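Local coordinates for aminopeptidase N family protein (Idiomarina loihiensis L2TR, PDB 4FGM) that probably acts as a zinc-dependent aminopeptidase of the M61 glycyl aminopeptidase family, hydrolysing peptides, at residues G308-Y312 / G380-L385. Numbering follows the deposited sequence.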
loop_
_atom_site.group_PDB
_atom_site.type_symbol
_atom_site.label_atom_id
_atom_site.label_comp_id
_atom_site.label_asym_id
_atom_site.label_seq_id
_atom_site.Cartn_x
_atom_site.Cartn_y
_atom_site.Cartn_z
ATOM N N GLY A 308 7.973 0.139 -6.632
ATOM C CA GLY A 308 9.111 1.038 -6.502
ATOM C C GLY A 308 8.942 2.411 -7.130
ATOM O O GLY A 308 9.098 3.426 -6.441
HETATM N N MSE A 309 8.631 2.454 -8.430
HETATM C CA MSE A 309 8.446 3.724 -9.132
HETATM C C MSE A 309 7.362 4.544 -8.439
HETATM O O MSE A 309 7.515 5.756 -8.223
HETATM C CB MSE A 309 8.030 3.491 -10.595
HETATM C CG MSE A 309 8.970 2.616 -11.427
HETATM SE SE MSE A 309 10.816 3.256 -11.578
HETATM C CE MSE A 309 11.680 1.916 -10.494
ATOM N N THR A 310 6.265 3.873 -8.096
ATOM C CA THR A 310 5.142 4.523 -7.431
ATOM C C THR A 310 5.562 5.083 -6.069
ATOM O O THR A 310 5.101 6.148 -5.653
ATOM C CB THR A 310 3.985 3.534 -7.224
ATOM O OG1 THR A 310 3.753 2.815 -8.445
ATOM C CG2 THR A 310 2.712 4.280 -6.807
ATOM N N SER A 311 6.450 4.365 -5.386
ATOM C CA SER A 311 6.922 4.808 -4.079
ATOM C C SER A 311 7.878 5.986 -4.178
ATOM O O SER A 311 8.192 6.616 -3.174
ATOM C CB SER A 311 7.586 3.660 -3.324
ATOM O OG SER A 311 6.611 2.715 -2.920
ATOM N N TYR A 312 8.346 6.280 -5.385
ATOM C CA TYR A 312 9.233 7.422 -5.587
ATOM C C TYR A 312 8.376 8.612 -5.995
ATOM O O TYR A 312 8.556 9.725 -5.508
ATOM C CB TYR A 312 10.251 7.129 -6.691
ATOM C CG TYR A 312 10.923 8.368 -7.250
ATOM C CD1 TYR A 312 11.834 9.098 -6.487
ATOM C CD2 TYR A 312 10.651 8.804 -8.551
ATOM C CE1 TYR A 312 12.463 10.229 -7.005
ATOM C CE2 TYR A 312 11.273 9.931 -9.080
ATOM C CZ TYR A 312 12.180 10.639 -8.303
ATOM O OH TYR A 312 12.809 11.746 -8.827
ATOM N N GLY A 380 13.101 0.041 -4.318
ATOM C CA GLY A 380 12.619 0.314 -5.660
ATOM C C GLY A 380 12.544 1.823 -5.823
ATOM O O GLY A 380 12.811 2.370 -6.894
ATOM N N ALA A 381 12.194 2.506 -4.740
ATOM C CA ALA A 381 12.085 3.953 -4.769
ATOM C C ALA A 381 13.454 4.581 -5.001
ATOM O O ALA A 381 13.574 5.569 -5.725
ATOM C CB ALA A 381 11.485 4.459 -3.464
ATOM N N LEU A 382 14.485 4.009 -4.387
ATOM C CA LEU A 382 15.830 4.536 -4.554
ATOM C C LEU A 382 16.340 4.241 -5.972
ATOM O O LEU A 382 17.108 5.022 -6.545
ATOM C CB LEU A 382 16.766 3.946 -3.496
ATOM C CG LEU A 382 16.401 4.317 -2.054
ATOM C CD1 LEU A 382 17.424 3.729 -1.102
ATOM C CD2 LEU A 382 16.349 5.826 -1.897
ATOM N N ILE A 383 15.904 3.119 -6.538
ATOM C CA ILE A 383 16.283 2.758 -7.895
ATOM C C ILE A 383 15.686 3.818 -8.815
ATOM O O ILE A 383 16.365 4.356 -9.690
ATOM C CB ILE A 383 15.715 1.381 -8.289
ATOM C CG1 ILE A 383 16.493 0.276 -7.571
ATOM C CG2 ILE A 383 15.751 1.213 -9.809
ATOM C CD1 ILE A 383 16.056 -1.131 -7.944
ATOM N N ALA A 384 14.407 4.119 -8.604
ATOM C CA ALA A 384 13.713 5.124 -9.406
ATOM C C ALA A 384 14.433 6.464 -9.293
ATOM O O ALA A 384 14.595 7.171 -10.283
ATOM C CB ALA A 384 12.254 5.265 -8.940
ATOM N N LEU A 385 14.858 6.810 -8.080
ATOM C CA LEU A 385 15.572 8.062 -7.847
ATOM C C LEU A 385 16.839 8.092 -8.688
ATOM O O LEU A 385 17.156 9.099 -9.323
ATOM C CB LEU A 385 15.964 8.195 -6.377
ATOM C CG LEU A 385 16.998 9.286 -6.077
ATOM C CD1 LEU A 385 16.333 10.657 -6.142
ATOM C CD2 LEU A 385 17.611 9.048 -4.705
#
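Gly308 and Gly380 meet backbone to backbone, their CA atoms 3.7 Å apart, where the two helices cross at -72° with segment axes 7.0 Å apart. A CB on either glycine would run into the CA of the other, so bare backbone lets the helices come this close. One residue on from Gly380, Ala381 CA makes a CA-H...O contact with Gly308 O at 3.5 Å, bent to 135° at the hydrogen. A turn after Gly380, Ala384 CB sits between Tyr312 CB, at 3.5 Å, and the selenium of the selenomethionine Met309, at 3.6 Å. The Met309 side chain starts away from helix 378-394, but bends at chi2 and chi3 bring SE and CE back over Ala384, with CE also near Ile383 CG2. With CG anti to the backbone N (chi1 163°), Tyr312 reaches along the partner helix, and Leu385 CA lies over one face of its ring, 4.3 Å from the centroid, a CH-pi contact. Beyond the ring, the hydroxyl hydrogen-bonds to Asp388, further along helix 378-394, and to Trp584 near the C-terminus. A leucine in place of Tyr312 would probably leave Asp388 and Trp584 without this hydroxyl partner and remove the ring face over Leu385 CA. Leu401 and Met405 of helix 401-413 pack against Met309. On the side of the zinc site, Ser311 OG bonds back to the carbonyl of the zinc ligand Glu307, and its side chain touches the zinc ligand His273. No hydrogen bond joins the two segments themselves; close backbone approach and apolar contact thus hold helix 378-394 against helix 308-320, close to Glu307.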